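Local coordinates for aspartate--tRNA(Asp/Asn) ligase (Sulfolobus tokodaii, PDB 1WYD), which attaches L-aspartate to both tRNA(Asp) and tRNA(Asn), first activating the amino acid with ATP to form aspartyl-AMP, at the interface of chains A and B. Residues are numbered along the deposited sequence; one frame, centred on the assembly and turned at random. Chains: chain A/B, hypothetical aspartyl-tRNA synthetase.

Contact 1: the interface of chains A and B. Residues chain A 173, 184, 211-212, 221, 423-424; chain B 161, 175-178.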
loop_
_atom_site.group_PDB
_atom_site.type_symbol
_atom_site.label_atom_id
_atom_site.label_comp_id
_atom_site.label_asym_id
_atom_site.label_seq_id
_atom_site.Cartn_x
_atom_site.Cartn_y
_atom_site.Cartn_z
ATOM N N PHE A 173 4.874 -11.522 -16.844
ATOM C CA PHE A 173 5.506 -10.491 -17.671
ATOM C C PHE A 173 7.030 -10.532 -17.483
ATOM O O PHE A 173 7.501 -10.382 -16.380
ATOM C CB PHE A 173 5.014 -9.090 -17.293
ATOM C CG PHE A 173 3.607 -8.759 -17.784
ATOM C CD1 PHE A 173 2.541 -8.687 -16.885
ATOM C CD2 PHE A 173 3.357 -8.528 -19.125
ATOM C CE1 PHE A 173 1.246 -8.390 -17.317
ATOM C CE2 PHE A 173 2.048 -8.243 -19.582
ATOM C CZ PHE A 173 0.987 -8.157 -18.655
ATOM N N LEU A 184 7.646 -10.122 -13.358
ATOM C CA LEU A 184 6.705 -9.514 -12.425
ATOM C C LEU A 184 5.922 -10.599 -11.679
ATOM O O LEU A 184 5.397 -11.563 -12.315
ATOM C CB LEU A 184 5.759 -8.549 -13.154
ATOM C CG LEU A 184 6.403 -7.211 -13.589
ATOM C CD1 LEU A 184 5.429 -6.353 -14.275
ATOM C CD2 LEU A 184 6.976 -6.484 -12.410
ATOM N N ALA A 211 -0.072 -12.096 -17.210
ATOM C CA ALA A 211 0.161 -11.711 -18.586
ATOM C C ALA A 211 -0.759 -12.435 -19.561
ATOM O O ALA A 211 -0.621 -12.278 -20.779
ATOM C CB ALA A 211 1.635 -11.920 -18.950
ATOM N N GLU A 212 -1.715 -13.200 -19.054
ATOM C CA GLU A 212 -2.623 -13.905 -19.964
ATOM C C GLU A 212 -3.417 -12.878 -20.752
ATOM O O GLU A 212 -3.630 -11.737 -20.281
ATOM C CB GLU A 212 -3.588 -14.860 -19.232
ATOM C CG GLU A 212 -2.979 -16.185 -18.805
ATOM C CD GLU A 212 -2.153 -16.063 -17.534
ATOM O OE1 GLU A 212 -2.279 -15.028 -16.822
ATOM O OE2 GLU A 212 -1.378 -17.002 -17.233
ATOM N N ALA A 221 -4.492 -6.735 -16.394
ATOM C CA ALA A 221 -3.186 -7.396 -16.365
ATOM C C ALA A 221 -2.358 -6.977 -15.167
ATOM O O ALA A 221 -1.443 -7.709 -14.741
ATOM C CB ALA A 221 -2.435 -7.176 -17.652
ATOM N N ASP A 423 -4.502 -3.783 -19.697
ATOM C CA ASP A 423 -4.747 -5.101 -20.328
ATOM C C ASP A 423 -4.125 -5.224 -21.746
ATOM O O ASP A 423 -3.440 -4.302 -22.214
ATOM C CB ASP A 423 -6.246 -5.449 -20.335
ATOM C CG ASP A 423 -7.074 -4.497 -21.176
ATOM O OD1 ASP A 423 -6.539 -3.840 -22.090
ATOM O OD2 ASP A 423 -8.294 -4.323 -20.988
ATOM N N LYS A 424 -4.395 -6.329 -22.447
ATOM C CA LYS A 424 -3.743 -6.587 -23.734
ATOM C C LYS A 424 -3.844 -5.423 -24.729
ATOM O O LYS A 424 -2.905 -5.133 -25.460
ATOM C CB LYS A 424 -4.184 -7.919 -24.359
ATOM C CG LYS A 424 -5.577 -7.953 -25.021
ATOM C CD LYS A 424 -5.850 -9.357 -25.713
ATOM C CE LYS A 424 -7.255 -9.476 -26.300
ATOM N NZ LYS A 424 -8.275 -9.223 -25.256
ATOM N N ILE B 161 3.166 -0.200 -14.703
ATOM C CA ILE B 161 3.691 -0.381 -16.051
ATOM C C ILE B 161 3.235 0.752 -16.942
ATOM O O ILE B 161 2.023 0.966 -17.085
ATOM C CB ILE B 161 3.214 -1.714 -16.681
ATOM C CG1 ILE B 161 3.790 -2.881 -15.896
ATOM C CG2 ILE B 161 3.658 -1.773 -18.173
ATOM C CD1 ILE B 161 3.244 -4.206 -16.297
ATOM N N VAL B 175 9.808 -3.749 -19.565
ATOM C CA VAL B 175 8.824 -4.817 -19.411
ATOM C C VAL B 175 8.313 -5.253 -20.811
ATOM O O VAL B 175 7.886 -4.430 -21.625
ATOM C CB VAL B 175 7.652 -4.397 -18.528
ATOM C CG1 VAL B 175 6.690 -5.618 -18.261
ATOM C CG2 VAL B 175 8.169 -3.792 -17.194
ATOM N N ILE B 176 8.406 -6.534 -21.122
ATOM C CA ILE B 176 7.854 -6.989 -22.400
ATOM C C ILE B 176 6.340 -7.193 -22.177
ATOM O O ILE B 176 5.915 -8.127 -21.486
ATOM C CB ILE B 176 8.554 -8.286 -22.906
ATOM C CG1 ILE B 176 10.099 -8.201 -22.823
ATOM C CG2 ILE B 176 8.061 -8.669 -24.351
ATOM C CD1 ILE B 176 10.700 -6.891 -23.383
ATOM N N TYR B 177 5.543 -6.316 -22.780
ATOM C CA TYR B 177 4.130 -6.170 -22.452
ATOM C C TYR B 177 3.217 -6.368 -23.684
ATOM O O TYR B 177 2.990 -5.447 -24.476
ATOM C CB TYR B 177 3.935 -4.766 -21.815
ATOM C CG TYR B 177 2.545 -4.486 -21.317
ATOM C CD1 TYR B 177 2.086 -5.035 -20.109
ATOM C CD2 TYR B 177 1.678 -3.693 -22.054
ATOM C CE1 TYR B 177 0.780 -4.797 -19.631
ATOM C CE2 TYR B 177 0.374 -3.440 -21.607
ATOM C CZ TYR B 177 -0.080 -3.989 -20.394
ATOM O OH TYR B 177 -1.374 -3.735 -19.957
ATOM N N PHE B 178 2.704 -7.578 -23.861
ATOM C CA PHE B 178 1.848 -7.876 -25.015
ATOM C C PHE B 178 2.478 -7.313 -26.343
ATOM O O PHE B 178 1.815 -6.617 -27.149
ATOM C CB PHE B 178 0.430 -7.329 -24.777
ATOM C CG PHE B 178 -0.253 -7.867 -23.521
ATOM C CD1 PHE B 178 -0.669 -9.195 -23.446
ATOM C CD2 PHE B 178 -0.489 -7.021 -22.423
ATOM C CE1 PHE B 178 -1.303 -9.695 -22.323
ATOM C CE2 PHE B 178 -1.152 -7.484 -21.290
ATOM C CZ PHE B 178 -1.568 -8.812 -21.217
#

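Contact 2: the interface of chains A and B. Residues chain A 145, 149, 155, 157; chain B 138, 141-142, 145, 149, 155, 205.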
loop_
_atom_site.group_PDB
_atom_site.type_symbol
_atom_site.label_atom_id
_atom_site.label_comp_id
_atom_site.label_asym_id
_atom_site.label_seq_id
_atom_site.Cartn_x
_atom_site.Cartn_y
_atom_site.Cartn_z
ATOM N N ARG A 145 -7.399 -2.400 6.810
ATOM C CA ARG A 145 -6.189 -2.419 7.631
ATOM C C ARG A 145 -6.565 -2.275 9.104
ATOM O O ARG A 145 -5.957 -2.925 9.987
ATOM C CB ARG A 145 -5.232 -1.288 7.224
ATOM C CG ARG A 145 -4.569 -1.412 5.843
ATOM C CD ARG A 145 -3.405 -0.402 5.616
ATOM N NE ARG A 145 -2.947 -0.365 4.227
ATOM C CZ ARG A 145 -3.421 0.440 3.298
ATOM N NH1 ARG A 145 -4.383 1.315 3.559
ATOM N NH2 ARG A 145 -2.914 0.394 2.098
ATOM N N TYR A 149 -5.067 -4.479 12.035
ATOM C CA TYR A 149 -4.352 -3.887 13.168
ATOM C C TYR A 149 -4.899 -4.393 14.511
ATOM O O TYR A 149 -4.120 -4.722 15.416
ATOM C CB TYR A 149 -4.419 -2.374 13.132
ATOM C CG TYR A 149 -3.650 -1.690 12.010
ATOM C CD1 TYR A 149 -2.331 -2.031 11.677
ATOM C CD2 TYR A 149 -4.248 -0.693 11.287
ATOM C CE1 TYR A 149 -1.662 -1.370 10.617
ATOM C CE2 TYR A 149 -3.609 -0.061 10.273
ATOM C CZ TYR A 149 -2.335 -0.403 9.929
ATOM O OH TYR A 149 -1.773 0.340 8.914
ATOM N N GLU A 155 2.048 -4.771 8.608
ATOM C CA GLU A 155 2.124 -4.503 7.198
ATOM C C GLU A 155 3.495 -4.798 6.597
ATOM O O GLU A 155 4.495 -4.249 7.025
ATOM C CB GLU A 155 1.669 -3.100 6.891
ATOM C CG GLU A 155 1.544 -2.821 5.406
ATOM C CD GLU A 155 0.798 -1.533 5.109
ATOM O OE1 GLU A 155 0.646 -0.658 6.014
ATOM O OE2 GLU A 155 0.370 -1.393 3.951
ATOM N N PHE A 157 5.786 -5.381 2.774
ATOM C CA PHE A 157 5.954 -5.266 1.322
ATOM C C PHE A 157 6.902 -6.350 0.853
ATOM O O PHE A 157 7.981 -6.502 1.418
ATOM C CB PHE A 157 6.508 -3.910 0.943
ATOM C CG PHE A 157 5.480 -2.875 0.932
ATOM C CD1 PHE A 157 5.366 -1.977 2.002
ATOM C CD2 PHE A 157 4.558 -2.826 -0.093
ATOM C CE1 PHE A 157 4.350 -1.044 2.030
ATOM C CE2 PHE A 157 3.542 -1.853 -0.075
ATOM C CZ PHE A 157 3.447 -0.975 0.980
ATOM N N SER B 138 5.796 -1.004 10.039
ATOM C CA SER B 138 4.359 -1.168 9.920
ATOM C C SER B 138 3.634 -0.050 10.659
ATOM O O SER B 138 2.603 0.489 10.193
ATOM C CB SER B 138 3.924 -2.529 10.487
ATOM O OG SER B 138 2.498 -2.658 10.456
ATOM N N LEU B 141 3.860 3.212 8.772
ATOM C CA LEU B 141 2.934 3.394 7.668
ATOM C C LEU B 141 1.546 3.802 8.185
ATOM O O LEU B 141 0.837 4.640 7.579
ATOM C CB LEU B 141 2.875 2.119 6.800
ATOM C CG LEU B 141 4.181 1.797 6.020
ATOM C CD1 LEU B 141 4.253 0.312 5.669
ATOM C CD2 LEU B 141 4.327 2.629 4.750
ATOM N N LYS B 142 1.174 3.177 9.295
ATOM C CA LYS B 142 -0.064 3.456 9.989
ATOM C C LYS B 142 -0.079 4.952 10.348
ATOM O O LYS B 142 -1.035 5.648 10.032
ATOM C CB LYS B 142 -0.168 2.549 11.242
ATOM C CG LYS B 142 -1.548 2.486 11.857
ATOM C CD LYS B 142 -1.526 2.412 13.396
ATOM C CE LYS B 142 -0.618 3.504 14.011
ATOM N NZ LYS B 142 -1.014 3.941 15.387
ATOM N N ARG B 145 -0.519 7.256 7.332
ATOM C CA ARG B 145 -1.822 7.346 6.707
ATOM C C ARG B 145 -2.773 8.090 7.654
ATOM O O ARG B 145 -3.572 8.924 7.225
ATOM C CB ARG B 145 -2.328 5.968 6.365
ATOM C CG ARG B 145 -1.537 5.269 5.261
ATOM C CD ARG B 145 -2.249 4.045 4.746
ATOM N NE ARG B 145 -1.407 3.228 3.878
ATOM C CZ ARG B 145 -0.674 2.195 4.281
ATOM N NH1 ARG B 145 -0.671 1.849 5.558
ATOM N NH2 ARG B 145 0.055 1.485 3.399
ATOM N N TYR B 149 -5.343 11.021 6.566
ATOM C CA TYR B 149 -6.794 10.876 6.647
ATOM C C TYR B 149 -7.369 12.028 7.414
ATOM O O TYR B 149 -8.424 12.522 7.069
ATOM C CB TYR B 149 -7.224 9.596 7.396
ATOM C CG TYR B 149 -6.879 8.285 6.772
ATOM C CD1 TYR B 149 -7.125 8.042 5.417
ATOM C CD2 TYR B 149 -6.307 7.263 7.531
ATOM C CE1 TYR B 149 -6.795 6.810 4.835
ATOM C CE2 TYR B 149 -5.975 6.004 6.953
ATOM C CZ TYR B 149 -6.216 5.793 5.604
ATOM O OH TYR B 149 -5.913 4.558 5.003
ATOM N N GLU B 155 -6.533 7.721 -0.378
ATOM C CA GLU B 155 -5.521 6.763 -0.780
ATOM C C GLU B 155 -5.814 6.269 -2.210
ATOM O O GLU B 155 -6.993 5.993 -2.534
ATOM C CB GLU B 155 -5.445 5.577 0.203
ATOM C CG GLU B 155 -4.540 4.428 -0.258
ATOM C CD GLU B 155 -4.258 3.373 0.795
ATOM O OE1 GLU B 155 -5.034 3.259 1.749
ATOM O OE2 GLU B 155 -3.265 2.619 0.664
ATOM N N VAL B 205 1.238 4.673 -1.155
ATOM C CA VAL B 205 2.435 4.011 -0.670
ATOM C C VAL B 205 2.514 2.761 -1.568
ATOM O O VAL B 205 1.571 1.966 -1.590
ATOM C CB VAL B 205 2.289 3.557 0.806
ATOM C CG1 VAL B 205 3.594 3.073 1.347
ATOM C CG2 VAL B 205 1.801 4.690 1.703
HETATM O O HOH W 1 -2.700 2.158 7.611
HETATM O O HOH W 2 -5.054 2.329 6.319
HETATM O O HOH W 3 0.693 -0.263 8.838
#

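Contact 1: the interface of chains A and B
Three aromatic rings make the tight part of this piece of the homodimer interface: A:Phe173 from one subunit, B:Tyr177 and B:Phe178 from the other. A:Phe173 and B:Tyr177 run alongside each other, pointing the same way, and meet rim to rim, with CE2 of A:Phe173 3.3 Å from CD1 of B:Tyr177. The far end of the A:Phe173 ring then runs edge-first onto a face of B:Phe178, the planes 88° apart, with CZ of A:Phe173 3.5 Å from CE2 of B:Phe178. From its own subunit the methyl of A:Ala211 sits over the centre of one face; from the partner the B:Ile176 carbonyl comes in plane at its edge. B:Phe178 is clamped from its opposite face by the backbone of A:Lys424, whose CA lies 3.6 Å from the ring centroid, while A:Ala221 CB closes on its edge. The same ring presents CD2 to the middle of the B:Tyr177 face, which is likely to restrict the rotation of both rings. At the tip of B:Tyr177, whose CG is anti to the backbone N (chi1 -175°), the phenol OH meets both main-chain groups of A:Asp423, 3.1 Å from its N and 3.1 Å from its O. It can accept from the first and donate to the second, an exchange that would tie the C-terminal segment to the partner. Packing slackens toward the other flank, where aliphatic tips merely touch: A:Leu184 CD1 reaches B:Ile161 CD1 at 3.7 Å, and A:Phe173 CB stands 4.0 Å from B:Val175 CG1. B:Phe178 follows strand 174-177 in a left-handed backbone conformation (phi 46°), a turn that carries its ring into the partner. There it lies against loop residues A:Ala211 and A:Glu212, which probably contribute to the ATP site, just beyond strand 201-209 in the class II catalytic domain.

Contact 2: the interface of chains A and B
Motif 1 of the class II synthetases, the long helix 128-150 and the strand that follows it, builds this part of the dimer interface, and two copies of one arginine meet at its heart. A:Arg145 leaves its helix with CG anti to the carbonyl carbon and stays extended from CG to NE. Beyond CB and CG, CD is the first atom to touch the partner, 3.5 Å from B:Arg145 NH1. NE lies over the opposing guanidinium and makes a weak hydrogen bond to OE2 of its own A:Glu155. A twist of 91° at chi4 turns the flat end so that CZ lies over the centre of the other guanidinium, 3.4 Å from B:Arg145 CZ, the two planes 9° apart. Such a stack of like charges would probably be costly without the carboxylates at its ends. A:Arg145 takes B:Glu155 end-on: NH1 gives a nearly straight bond (165° at H) to OE1 at 2.7 Å, and NH2 reaches OE2 at 2.7 Å, both on syn lone pairs. An alanine here would remove this fork and the guanidinium stacked on B:Arg145, and would probably leave the B:Glu155 carboxylate poorly compensated. NH1 of A:Arg145 also meets water 2. The reciprocal grip is slightly longer, B:Arg145 NH1 standing 2.9 Å from A:Glu155 OE1, with the NH2 bond more tilted from the guanidinium plane. A:Glu155 is also fixed through its backbone, its N donating to the B:Ser138 hydroxyl OG at 2.8 Å. A:Tyr149 offers one face to the aliphatic part of B:Lys142, CZ of the ring 3.6 Å from its CG. Its phenol OH bonds waters 1 and 3, water 3 continuing to A:Glu155 OE1 and the carbonyl of B:Ser138. Alongside, A:Phe157 lays its rim against B:Leu141 CD1 and, more loosely, B:Val205 CG1.

Contact 1 and contact 2 belong to the same homodimer interface, their C-alpha centres about 28 Å apart, and have no residue in common. Contact 2 pairs equivalent arginines and so straddles the two-fold axis, whereas contact 1 lies away from it and recurs with the chains exchanged. Sequence ties them together: strand 154-155 of contact 2 is soon followed by strand 161-162 of contact 1, and strand 201-209, which contact 2 touches in chain B, leads in each copy to the residues that probably bind ATP and that contact 1 uses in chain A. A polar core on the axis and aromatic packing near the active site may help couple dimerisation to the shape of the catalytic domain.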